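Local structure of fibronectin type III domain-containing protein (Simiduia agarivorans, 6P2K) at residues P11-Q16 and K396-T401; Y31-M36 and N58-V63; E37-S42 and Q50-L55; L738-M743 and P762-W767. The protein probably hydrolyses the backbone of xyloglucan-type plant beta-glucans through its family GH74 beta-propeller module, the part of the longer protein modelled here. All blocks are in the same frame, centred on the assembly; numbering follows the deposited sequence.

Contact 1 (P11-Q16 and K396-T401); sequences PGAGGQ and KGTEST. With ZN (zinc ion), chain Q.
A13 is held through its backbone N and its carbonyl O by the loop that carries T398, E399 and S400. Its N donates to T398 O at 3.0 Å, with the donor standing above the carbonyl plane, and makes a second, weak bond to T398 OG1. In return A13 O takes the backbone N of S400 at 3.0 Å, which leaves A13 and E399 opposite each other as a single beta bridge between two irregular segments. The methyl of A13 leans away overall, yet CB still touches T398 OG1 at 3.7 Å.

T401 lays its CG2 methyl 3.6 Å from A13 O and 3.7 Å from G14 CA. A side chain on G14 would run straight into that methyl. S400 comes in with CB 3.7 Å from G15 N. Its OG, anti to the carbonyl carbon (chi1 -44°), bonds to E37, and a water that donates to Q16 O reaches the same OG weakly. Glycine also suits position 15, where a CB would clash with S400 O.

Beyond the bridge, Q16 turns away and binds a zinc ion through OE1 at 2.1 Å; D124 and three waters complete the site. Segment 11-16 leads from the blade that strand 7-8 shares with strand 765-770 into the sheet begun by strand 17-22. The bridge ties this blade-to-blade link to the loop between strands 388-395 and 403-409, with Y40 of strand 39-42 packed against T398 and E399.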
loop_
_atom_site.group_PDB
_atom_site.type_symbol
_atom_site.label_atom_id
_atom_site.label_comp_id
_atom_site.label_asym_id
_atom_site.label_seq_id
_atom_site.Cartn_x
_atom_site.Cartn_y
_atom_site.Cartn_z
ATOM N N PRO B 11 4.504 17.722 -30.369
ATOM C CA PRO B 11 3.321 16.856 -30.460
ATOM C C PRO B 11 2.428 17.144 -31.655
ATOM O O PRO B 11 1.488 16.375 -31.895
ATOM C CB PRO B 11 2.582 17.149 -29.150
ATOM C CG PRO B 11 2.910 18.578 -28.871
ATOM C CD PRO B 11 4.320 18.804 -29.383
ATOM N N GLY B 12 2.681 18.215 -32.404
ATOM C CA GLY B 12 1.877 18.518 -33.574
ATOM C C GLY B 12 0.974 19.725 -33.419
ATOM O O GLY B 12 0.201 19.814 -32.459
ATOM N N ALA B 13 1.066 20.657 -34.371
ATOM C CA ALA B 13 0.250 21.880 -34.411
ATOM C C ALA B 13 0.402 22.600 -33.069
ATOM O O ALA B 13 1.531 22.756 -32.586
ATOM C CB ALA B 13 -1.173 21.519 -34.810
ATOM N N GLY B 14 -0.680 23.046 -32.438
ATOM C CA GLY B 14 -0.597 23.733 -31.166
ATOM C C GLY B 14 -0.729 25.238 -31.236
ATOM O O GLY B 14 -0.667 25.894 -30.189
ATOM N N GLY B 15 -0.894 25.804 -32.433
ATOM C CA GLY B 15 -1.144 27.220 -32.577
ATOM C C GLY B 15 -2.352 27.450 -33.464
ATOM O O GLY B 15 -2.779 26.567 -34.208
ATOM N N GLN B 16 -2.898 28.661 -33.371
ATOM C CA GLN B 16 -4.119 29.001 -34.094
ATOM C C GLN B 16 -3.952 28.749 -35.588
ATOM O O GLN B 16 -2.996 29.220 -36.210
ATOM C CB GLN B 16 -4.489 30.463 -33.835
ATOM C CG GLN B 16 -5.757 30.930 -34.537
ATOM C CD GLN B 16 -6.181 32.330 -34.115
ATOM O OE1 GLN B 16 -5.772 33.330 -34.716
ATOM N NE2 GLN B 16 -7.007 32.408 -33.076
ATOM N N LYS B 396 2.451 15.300 -36.582
ATOM C CA LYS B 396 2.305 14.851 -37.959
ATOM C C LYS B 396 3.103 15.699 -38.940
ATOM O O LYS B 396 2.923 15.557 -40.151
ATOM C CB LYS B 396 0.828 14.835 -38.363
ATOM C CG LYS B 396 0.045 13.641 -37.823
ATOM C CD LYS B 396 -1.352 13.573 -38.443
ATOM C CE LYS B 396 -2.144 12.380 -37.926
ATOM N NZ LYS B 396 -1.578 11.081 -38.394
ATOM N N GLY B 397 3.980 16.571 -38.449
ATOM C CA GLY B 397 4.842 17.369 -39.306
ATOM C C GLY B 397 4.737 18.867 -39.115
ATOM O O GLY B 397 5.564 19.605 -39.674
ATOM N N THR B 398 3.759 19.363 -38.366
ATOM C CA THR B 398 3.662 20.780 -38.056
ATOM C C THR B 398 3.932 21.006 -36.576
ATOM O O THR B 398 3.713 20.119 -35.746
ATOM C CB THR B 398 2.284 21.344 -38.415
ATOM O OG1 THR B 398 1.337 20.975 -37.404
ATOM C CG2 THR B 398 1.821 20.818 -39.762
ATOM N N GLU B 399 4.423 22.198 -36.253
ATOM C CA GLU B 399 4.557 22.627 -34.866
ATOM C C GLU B 399 4.398 24.138 -34.826
ATOM O O GLU B 399 5.100 24.855 -35.546
ATOM C CB GLU B 399 5.901 22.215 -34.260
ATOM C CG GLU B 399 7.110 22.479 -35.142
ATOM C CD GLU B 399 7.344 21.385 -36.165
ATOM O OE1 GLU B 399 7.342 20.202 -35.762
ATOM O OE2 GLU B 399 7.548 21.702 -37.358
ATOM N N SER B 400 3.474 24.615 -33.991
ATOM C CA SER B 400 3.143 26.035 -34.003
ATOM C C SER B 400 2.962 26.595 -32.597
ATOM O O SER B 400 2.226 27.570 -32.408
ATOM C CB SER B 400 1.880 26.292 -34.833
ATOM O OG SER B 400 1.905 25.554 -36.040
ATOM N N THR B 401 3.636 26.017 -31.605
ATOM C CA THR B 401 3.472 26.455 -30.228
ATOM C C THR B 401 4.475 27.546 -29.890
ATOM O O THR B 401 5.616 27.528 -30.361
ATOM C CB THR B 401 3.649 25.294 -29.247
ATOM O OG1 THR B 401 4.981 24.770 -29.356
ATOM C CG2 THR B 401 2.640 24.191 -29.531
HETATM ZN ZN ZN Q . -5.243 35.235 -35.293
HETATM O O HOH W 1 -0.607 27.417 -36.909
HETATM O O HOH W 2 -3.429 34.730 -34.358
HETATM O O HOH W 3 -6.303 35.992 -33.643
HETATM O O HOH W 4 -6.014 35.333 -37.251
#

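Contact 2 (Y31-M36 and N58-V63); sequences YMASDM and NRVFAV
S34 O accepts the backbone N of V60 at 3.1 Å, with the donor in the carbonyl plane. Just past this bond, D35 and R59 run side by side, pointing the same way. The CB of D35 sits over a face of the R59 guanidinium, 3.4 Å from NH1, and D35 O also lies above the guanidinium plane, offset toward its rim. The carboxylate plane is 62° from that of the guanidinium, and the salt bridge from D35 OD2 to R59 NH1 is long, 3.7 Å. The stronger charged partner of NH1 is D124, a zinc ligand, while NH2 bonds to Q713 and F127 adds a cation-pi contact, so R59 is held from several quarters.

Two blades of the propeller meet here: strand 30-34 belongs to one four-stranded sheet and strand 60-66 to the next, their short segments running nearly antiparallel at 161°. F61 and A62 form a classic beta bulge within the second strand, both facing G76. Apolar side chains fill the interface. V60 has CG1 anti to the backbone N (chi1 179°), and that methyl meets A33 CB at 3.6 Å. Farther along, V63 CG1 lies 3.8 Å from Y31 CB, the two side chains crossing at about a right angle, and V39 of strand 39-42 packs against both valines.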
loop_
_atom_site.group_PDB
_atom_site.type_symbol
_atom_site.label_atom_id
_atom_site.label_comp_id
_atom_site.label_asym_id
_atom_site.label_seq_id
_atom_site.Cartn_x
_atom_site.Cartn_y
_atom_site.Cartn_z
ATOM N N TYR B 31 -3.417 22.097 -48.346
ATOM C CA TYR B 31 -2.468 23.071 -47.830
ATOM C C TYR B 31 -3.021 23.654 -46.540
ATOM O O TYR B 31 -4.232 23.865 -46.415
ATOM C CB TYR B 31 -2.207 24.178 -48.850
ATOM C CG TYR B 31 -1.532 23.669 -50.100
ATOM C CD1 TYR B 31 -2.272 23.126 -51.142
ATOM C CD2 TYR B 31 -0.152 23.708 -50.227
ATOM C CE1 TYR B 31 -1.654 22.650 -52.282
ATOM C CE2 TYR B 31 0.475 23.235 -51.362
ATOM C CZ TYR B 31 -0.278 22.708 -52.384
ATOM O OH TYR B 31 0.349 22.233 -53.510
ATOM N N MET B 32 -2.135 23.896 -45.575
ATOM C CA MET B 32 -2.522 24.454 -44.287
ATOM C C MET B 32 -1.861 25.810 -44.101
ATOM O O MET B 32 -0.654 25.955 -44.329
ATOM C CB MET B 32 -2.144 23.526 -43.132
ATOM C CG MET B 32 -2.721 23.979 -41.797
ATOM S SD MET B 32 -1.499 24.791 -40.754
ATOM C CE MET B 32 -0.522 23.368 -40.316
ATOM N N ALA B 33 -2.652 26.790 -43.676
ATOM C CA ALA B 33 -2.178 28.152 -43.466
ATOM C C ALA B 33 -1.973 28.374 -41.971
ATOM O O ALA B 33 -2.944 28.498 -41.215
ATOM C CB ALA B 33 -3.166 29.163 -44.041
ATOM N N SER B 34 -0.715 28.406 -41.549
ATOM C CA SER B 34 -0.361 28.804 -40.197
ATOM C C SER B 34 -0.128 30.310 -40.156
ATOM O O SER B 34 -0.078 30.983 -41.189
ATOM C CB SER B 34 0.886 28.059 -39.730
ATOM O OG SER B 34 2.035 28.561 -40.389
ATOM N N ASP B 35 0.017 30.849 -38.950
ATOM C CA ASP B 35 0.297 32.272 -38.813
ATOM C C ASP B 35 1.758 32.567 -38.495
ATOM O O ASP B 35 2.136 33.743 -38.445
ATOM C CB ASP B 35 -0.619 32.909 -37.755
ATOM C CG ASP B 35 -0.634 32.150 -36.442
ATOM O OD1 ASP B 35 0.050 31.109 -36.328
ATOM O OD2 ASP B 35 -1.341 32.602 -35.516
ATOM N N MET B 36 2.596 31.540 -38.302
ATOM C CA MET B 36 4.015 31.773 -38.062
ATOM C C MET B 36 4.946 30.786 -38.759
ATOM O O MET B 36 6.164 30.923 -38.618
ATOM C CB MET B 36 4.310 31.770 -36.550
ATOM C CG MET B 36 3.626 32.909 -35.803
ATOM S SD MET B 36 4.133 33.109 -34.091
ATOM C CE MET B 36 5.586 34.138 -34.285
ATOM N N ASN B 58 5.289 35.096 -42.995
ATOM C CA ASN B 58 4.781 33.764 -42.696
ATOM C C ASN B 58 3.403 33.764 -42.044
ATOM O O ASN B 58 2.905 32.693 -41.684
ATOM C CB ASN B 58 5.779 33.015 -41.808
ATOM C CG ASN B 58 6.975 32.509 -42.589
ATOM O OD1 ASN B 58 6.864 32.177 -43.771
ATOM N ND2 ASN B 58 8.126 32.451 -41.936
ATOM N N ARG B 59 2.769 34.926 -41.899
ATOM C CA ARG B 59 1.385 34.993 -41.428
ATOM C C ARG B 59 0.476 34.818 -42.639
ATOM O O ARG B 59 0.160 35.774 -43.351
ATOM C CB ARG B 59 1.123 36.307 -40.704
ATOM C CG ARG B 59 -0.191 36.349 -39.937
ATOM C CD ARG B 59 -0.169 37.423 -38.862
ATOM N NE ARG B 59 0.777 37.109 -37.792
ATOM C CZ ARG B 59 0.451 36.477 -36.668
ATOM N NH1 ARG B 59 -0.799 36.089 -36.461
ATOM N NH2 ARG B 59 1.374 36.235 -35.748
ATOM N N VAL B 60 0.054 33.578 -42.882
ATOM C CA VAL B 60 -0.692 33.225 -44.086
ATOM C C VAL B 60 -2.185 33.280 -43.793
ATOM O O VAL B 60 -2.663 32.667 -42.831
ATOM C CB VAL B 60 -0.287 31.832 -44.594
ATOM C CG1 VAL B 60 -1.089 31.472 -45.835
ATOM C CG2 VAL B 60 1.201 31.787 -44.884
ATOM N N PHE B 61 -2.926 34.005 -44.637
ATOM C CA PHE B 61 -4.366 34.136 -44.491
ATOM C C PHE B 61 -5.162 33.387 -45.550
ATOM O O PHE B 61 -6.366 33.186 -45.359
ATOM C CB PHE B 61 -4.773 35.617 -44.523
ATOM C CG PHE B 61 -4.313 36.402 -43.330
ATOM C CD1 PHE B 61 -4.579 35.960 -42.046
ATOM C CD2 PHE B 61 -3.616 37.587 -43.493
ATOM C CE1 PHE B 61 -4.158 36.684 -40.947
ATOM C CE2 PHE B 61 -3.191 38.312 -42.397
ATOM C CZ PHE B 61 -3.462 37.859 -41.124
ATOM N N ALA B 62 -4.537 32.971 -46.651
ATOM C CA ALA B 62 -5.275 32.316 -47.722
ATOM C C ALA B 62 -4.320 31.540 -48.619
ATOM O O ALA B 62 -3.176 31.950 -48.836
ATOM C CB ALA B 62 -6.068 33.328 -48.557
ATOM N N VAL B 63 -4.810 30.416 -49.134
ATOM C CA VAL B 63 -4.103 29.606 -50.120
ATOM C C VAL B 63 -5.109 29.174 -51.178
ATOM O O VAL B 63 -6.234 28.780 -50.852
ATOM C CB VAL B 63 -3.420 28.375 -49.481
ATOM C CG1 VAL B 63 -2.721 27.539 -50.543
ATOM C CG2 VAL B 63 -2.432 28.797 -48.410
#

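Contact 3 (E37-S42 and Q50-L55); sequences EGVYKS and QITGNL. With PE3 (3,6,9,12,15,18,21,24,27,30,33,36,39-tridecaoxahentetracontane-1,41-diol), chain C.
Y40 and I51 stand across from each other in a beta hairpin, strands 39-42 and 50-51, the outer pair of a four-stranded propeller blade. They form a non-hydrogen-bonded antiparallel pair whose side chains diverge, though I51 CG2 still comes to 3.8 Å from Y40 CE2, the two crossing obliquely. Next to them K41 and Q50 make the hydrogen-bonded pair, K41 N to Q50 O at 2.8 Å and Q50 N to K41 O at 2.7 Å, both donors nearly along the C=O axis. These two side chains leave the sheet on the same face. K41 runs out extended to bond through NZ to G87 O, while Q50 bends at chi2 (77°), and its amide folds back beside K41 O.

T52 points toward the other strand. Its OG1, between the backbone N and the carbonyl carbon (chi1 69°), donates to V39 O at 2.8 Å from above the carbonyl plane, where T52 N adds a weak bond. OG1 also bonds Y91 OH and a water that takes the N-H of V39 and donates to G53 O as well. T52 CG2 lies 3.7 Å from K41 CB. An alanine here would probably cost V39 O its short hydroxyl bond, strip Y91 OH of its hydroxyl mate, and open a gap beside K41 CB. Farther on, L55 sends CD1 in to 3.7 Å from G38 CA, where a CB on G38 would be tight.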
loop_
_atom_site.group_PDB
_atom_site.type_symbol
_atom_site.label_atom_id
_atom_site.label_comp_id
_atom_site.label_asym_id
_atom_site.label_seq_id
_atom_site.Cartn_x
_atom_site.Cartn_y
_atom_site.Cartn_z
ATOM N N GLU B 37 4.427 29.813 -39.513
ATOM C CA GLU B 37 5.258 28.856 -40.239
ATOM C C GLU B 37 5.031 28.887 -41.743
ATOM O O GLU B 37 5.580 28.038 -42.454
ATOM C CB GLU B 37 5.018 27.424 -39.746
ATOM C CG GLU B 37 5.694 27.081 -38.448
ATOM C CD GLU B 37 5.043 27.766 -37.281
ATOM O OE1 GLU B 37 5.782 28.332 -36.452
ATOM O OE2 GLU B 37 3.794 27.744 -37.204
ATOM N N GLY B 38 4.236 29.823 -42.250
ATOM C CA GLY B 38 3.925 29.788 -43.665
ATOM C C GLY B 38 2.956 28.663 -43.978
ATOM O O GLY B 38 2.056 28.346 -43.191
ATOM N N VAL B 39 3.151 28.035 -45.135
ATOM C CA VAL B 39 2.215 27.061 -45.684
ATOM C C VAL B 39 2.804 25.664 -45.543
ATOM O O VAL B 39 3.962 25.432 -45.909
ATOM C CB VAL B 39 1.890 27.368 -47.157
ATOM C CG1 VAL B 39 1.037 26.260 -47.764
ATOM C CG2 VAL B 39 1.194 28.711 -47.278
ATOM N N TYR B 40 2.006 24.737 -45.014
ATOM C CA TYR B 40 2.326 23.317 -45.030
ATOM C C TYR B 40 1.538 22.618 -46.131
ATOM O O TYR B 40 0.432 23.032 -46.487
ATOM C CB TYR B 40 1.999 22.647 -43.696
ATOM C CG TYR B 40 2.864 23.045 -42.527
ATOM C CD1 TYR B 40 2.510 24.108 -41.707
ATOM C CD2 TYR B 40 4.021 22.334 -42.221
ATOM C CE1 TYR B 40 3.289 24.460 -40.622
ATOM C CE2 TYR B 40 4.811 22.683 -41.140
ATOM C CZ TYR B 40 4.437 23.746 -40.345
ATOM O OH TYR B 40 5.209 24.094 -39.266
ATOM N N LYS B 41 2.108 21.528 -46.644
ATOM C CA LYS B 41 1.503 20.731 -47.702
ATOM C C LYS B 41 1.393 19.280 -47.255
ATOM O O LYS B 41 2.233 18.779 -46.499
ATOM C CB LYS B 41 2.328 20.824 -48.994
ATOM C CG LYS B 41 1.743 20.100 -50.196
ATOM C CD LYS B 41 2.684 20.173 -51.393
ATOM C CE LYS B 41 2.066 19.528 -52.627
ATOM N NZ LYS B 41 2.667 20.029 -53.896
ATOM N N SER B 42 0.346 18.604 -47.727
ATOM C CA SER B 42 0.188 17.175 -47.499
ATOM C C SER B 42 -0.450 16.548 -48.727
ATOM O O SER B 42 -1.390 17.112 -49.300
ATOM C CB SER B 42 -0.679 16.895 -46.263
ATOM O OG SER B 42 -1.309 15.626 -46.364
ATOM N N GLN B 50 4.255 18.453 -44.766
ATOM C CA GLN B 50 5.594 18.870 -45.156
ATOM C C GLN B 50 5.636 20.381 -45.328
ATOM O O GLN B 50 4.652 21.003 -45.735
ATOM C CB GLN B 50 6.045 18.201 -46.468
ATOM C CG GLN B 50 6.275 16.701 -46.380
ATOM C CD GLN B 50 4.980 15.909 -46.374
ATOM O OE1 GLN B 50 4.825 14.953 -45.611
ATOM N NE2 GLN B 50 4.040 16.305 -47.228
ATOM N N ILE B 51 6.794 20.970 -45.022
ATOM C CA ILE B 51 6.974 22.399 -45.252
ATOM C C ILE B 51 7.000 22.686 -46.751
ATOM O O ILE B 51 7.261 21.808 -47.582
ATOM C CB ILE B 51 8.253 22.906 -44.567
ATOM C CG1 ILE B 51 9.468 22.124 -45.065
ATOM C CG2 ILE B 51 8.135 22.810 -43.064
ATOM C CD1 ILE B 51 10.341 22.902 -46.008
ATOM N N THR B 52 6.707 23.938 -47.098
ATOM C CA THR B 52 6.817 24.388 -48.481
ATOM C C THR B 52 7.879 25.476 -48.591
ATOM O O THR B 52 8.724 25.611 -47.701
ATOM C CB THR B 52 5.467 24.891 -49.001
ATOM O OG1 THR B 52 5.127 26.115 -48.342
ATOM C CG2 THR B 52 4.377 23.858 -48.741
ATOM N N GLY B 53 7.843 26.259 -49.666
ATOM C CA GLY B 53 8.883 27.241 -49.902
ATOM C C GLY B 53 8.864 28.391 -48.908
ATOM O O GLY B 53 7.915 28.594 -48.150
ATOM N N ASN B 54 9.948 29.167 -48.926
ATOM C CA ASN B 54 10.095 30.301 -48.021
ATOM C C ASN B 54 9.283 31.492 -48.514
ATOM O O ASN B 54 9.417 31.912 -49.667
ATOM C CB ASN B 54 11.564 30.702 -47.893
ATOM C CG ASN B 54 12.393 29.662 -47.171
ATOM O OD1 ASN B 54 11.924 29.017 -46.235
ATOM N ND2 ASN B 54 13.638 29.496 -47.602
ATOM N N LEU B 55 8.454 32.041 -47.635
ATOM C CA LEU B 55 7.701 33.254 -47.913
ATOM C C LEU B 55 8.408 34.462 -47.308
ATOM O O LEU B 55 9.227 34.338 -46.394
ATOM C CB LEU B 55 6.277 33.149 -47.359
ATOM C CG LEU B 55 5.442 31.960 -47.828
ATOM C CD1 LEU B 55 4.375 31.628 -46.805
ATOM C CD2 LEU B 55 4.811 32.262 -49.178
HETATM O O43 PE3 C . 10.277 21.998 -51.793
HETATM C C42 PE3 C . 11.316 22.603 -51.021
HETATM C C41 PE3 C . 10.871 22.658 -49.562
HETATM O O40 PE3 C . 11.856 23.244 -48.692
HETATM C C39 PE3 C . 12.182 24.607 -49.006
HETATM C C38 PE3 C . 13.206 25.042 -47.965
HETATM O O37 PE3 C . 13.618 26.401 -48.166
HETATM O O HOH W 5 6.020 28.235 -46.392
HETATM O O HOH W 6 7.025 25.904 -45.343
#

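Contact 4 (L738-M743 and P762-W767)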
loop_
_atom_site.group_PDB
_atom_site.type_symbol
_atom_site.label_atom_id
_atom_site.label_comp_id
_atom_site.label_asym_id
_atom_site.label_seq_id
_atom_site.Cartn_x
_atom_site.Cartn_y
_atom_site.Cartn_z
ATOM N N LEU B 738 16.744 25.235 -40.262
ATOM C CA LEU B 738 15.818 25.781 -39.270
ATOM C C LEU B 738 15.101 26.970 -39.893
ATOM O O LEU B 738 15.666 28.059 -40.024
ATOM C CB LEU B 738 16.548 26.177 -37.994
ATOM C CG LEU B 738 15.632 26.431 -36.792
ATOM C CD1 LEU B 738 14.845 25.173 -36.430
ATOM C CD2 LEU B 738 16.431 26.923 -35.596
ATOM N N HIS B 739 13.840 26.767 -40.277
ATOM C CA HIS B 739 13.137 27.777 -41.057
ATOM C C HIS B 739 12.560 28.875 -40.169
ATOM O O HIS B 739 12.550 30.049 -40.558
ATOM C CB HIS B 739 12.061 27.105 -41.907
ATOM C CG HIS B 739 12.611 26.186 -42.956
ATOM N ND1 HIS B 739 12.401 24.823 -42.939
ATOM C CD2 HIS B 739 13.371 26.437 -44.049
ATOM C CE1 HIS B 739 13.004 24.274 -43.979
ATOM N NE2 HIS B 739 13.598 25.232 -44.668
ATOM N N PHE B 740 12.092 28.525 -38.979
ATOM C CA PHE B 740 11.739 29.500 -37.955
ATOM C C PHE B 740 12.831 29.428 -36.896
ATOM O O PHE B 740 12.871 28.482 -36.102
ATOM C CB PHE B 740 10.359 29.214 -37.371
ATOM C CG PHE B 740 9.874 30.275 -36.428
ATOM C CD1 PHE B 740 10.185 30.215 -35.082
ATOM C CD2 PHE B 740 9.122 31.340 -36.890
ATOM C CE1 PHE B 740 9.748 31.194 -34.212
ATOM C CE2 PHE B 740 8.682 32.324 -36.022
ATOM C CZ PHE B 740 8.995 32.249 -34.681
ATOM N N SER B 741 13.724 30.415 -36.896
ATOM C CA SER B 741 14.953 30.345 -36.120
ATOM C C SER B 741 14.996 31.308 -34.942
ATOM O O SER B 741 15.989 31.312 -34.208
ATOM C CB SER B 741 16.159 30.594 -37.032
ATOM O OG SER B 741 16.068 31.858 -37.661
ATOM N N GLY B 742 13.972 32.134 -34.747
ATOM C CA GLY B 742 13.888 32.894 -33.512
ATOM C C GLY B 742 13.779 31.958 -32.322
ATOM O O GLY B 742 13.147 30.904 -32.397
ATOM N N MET B 743 14.421 32.334 -31.216
ATOM C CA MET B 743 14.542 31.437 -30.076
ATOM C C MET B 743 14.225 32.155 -28.774
ATOM O O MET B 743 14.614 33.310 -28.578
ATOM C CB MET B 743 15.945 30.836 -29.996
ATOM C CG MET B 743 16.263 29.875 -31.126
ATOM S SD MET B 743 17.975 29.335 -31.094
ATOM C CE MET B 743 17.978 28.176 -32.461
ATOM N N PRO B 762 9.598 30.993 -30.275
ATOM C CA PRO B 762 8.338 31.698 -30.009
ATOM C C PRO B 762 7.300 31.503 -31.113
ATOM O O PRO B 762 6.783 32.464 -31.682
ATOM C CB PRO B 762 8.788 33.157 -29.906
ATOM C CG PRO B 762 9.912 33.237 -30.880
ATOM C CD PRO B 762 10.638 31.914 -30.771
ATOM N N GLY B 763 7.007 30.247 -31.436
ATOM C CA GLY B 763 6.019 29.996 -32.461
ATOM C C GLY B 763 6.143 28.684 -33.205
ATOM O O GLY B 763 5.208 28.298 -33.908
ATOM N N ALA B 764 7.272 27.982 -33.070
ATOM C CA ALA B 764 7.463 26.717 -33.773
ATOM C C ALA B 764 7.931 25.599 -32.845
ATOM O O ALA B 764 8.544 24.631 -33.309
ATOM C CB ALA B 764 8.449 26.881 -34.934
ATOM N N GLY B 765 7.666 25.713 -31.545
ATOM C CA GLY B 765 7.960 24.613 -30.646
ATOM C C GLY B 765 9.450 24.374 -30.445
ATOM O O GLY B 765 10.271 25.291 -30.482
ATOM N N LEU B 766 9.796 23.104 -30.245
ATOM C CA LEU B 766 11.117 22.700 -29.787
ATOM C C LEU B 766 11.882 21.999 -30.900
ATOM O O LEU B 766 11.332 21.151 -31.610
ATOM C CB LEU B 766 10.998 21.771 -28.578
ATOM C CG LEU B 766 12.254 21.036 -28.117
ATOM C CD1 LEU B 766 13.281 22.013 -27.562
ATOM C CD2 LEU B 766 11.884 19.983 -27.081
ATOM N N TRP B 767 13.158 22.358 -31.040
ATOM C CA TRP B 767 14.053 21.756 -32.017
ATOM C C TRP B 767 15.390 21.472 -31.350
ATOM O O TRP B 767 15.785 22.163 -30.406
ATOM C CB TRP B 767 14.270 22.675 -33.229
ATOM C CG TRP B 767 13.015 23.016 -33.960
ATOM C CD1 TRP B 767 12.035 23.873 -33.555
ATOM C CD2 TRP B 767 12.603 22.508 -35.233
ATOM N NE1 TRP B 767 11.036 23.927 -34.494
ATOM C CE2 TRP B 767 11.361 23.099 -35.535
ATOM C CE3 TRP B 767 13.165 21.608 -36.146
ATOM C CZ2 TRP B 767 10.671 22.822 -36.715
ATOM C CZ3 TRP B 767 12.479 21.334 -37.313
ATOM C CH2 TRP B 767 11.246 21.941 -37.589
#
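P762 meets the 738-743 loop through one ring carbon: CD lies 3.2 Å from G742 O and 3.6 Å from F740 CE1, near the plane of the phenyl ring and at its edge. G763 has a backbone conformation that would press a CB against the preceding carbonyl O, and a CB there would also be tight against F740 CZ. A764 turns its methyl toward the same ring, CB reaching F740 CD1 at 3.8 Å. With CG anti to the backbone N (chi1 -173°), F740 lays its ring against both proline and alanine. An alanine in place of F740 would probably open a gap there, leaving P762 without the ring edge it packs on and A764 CB facing just the CB that remains at this position.

W767 comes last. Its indole NE1 donates back to A764 O at 2.8 Å, the acceptor lying 24° out of the ring plane, which pins the rotation of the ring. L738 CD1 then sits over one face of that indole, 3.9 Å from the centroid of the five-membered ring, a CH-pi contact. Strand 765-770, which carries W767, is sandwiched between strand 754-761 and the N-terminal strand 7-8 in a four-stranded sheet, so this blade is completed from both chain ends; the 738-743 loop leads into its strand 745-751.

From the N terminus, the chain passes strand 7-8 and enters contact 1, whose other half comes some 380 residues later. Inside that long loop lies contact 2, which joins strand 30-34 to strand 60-66 of the following blade, and inside contact 2 lies contact 3, the hairpin of 37-42 and 50-55. The 37-42 segment pairs its backbone with contact 2 at both M32 and N58. Contact 4 opens only after contact 1 has closed, so the two follow in series, yet they meet in space through T401 O and G765 N. M36 reaches P762, joining contact 2 to contact 4, so the loop after strand 30-34 packs against the blade that holds both chain ends.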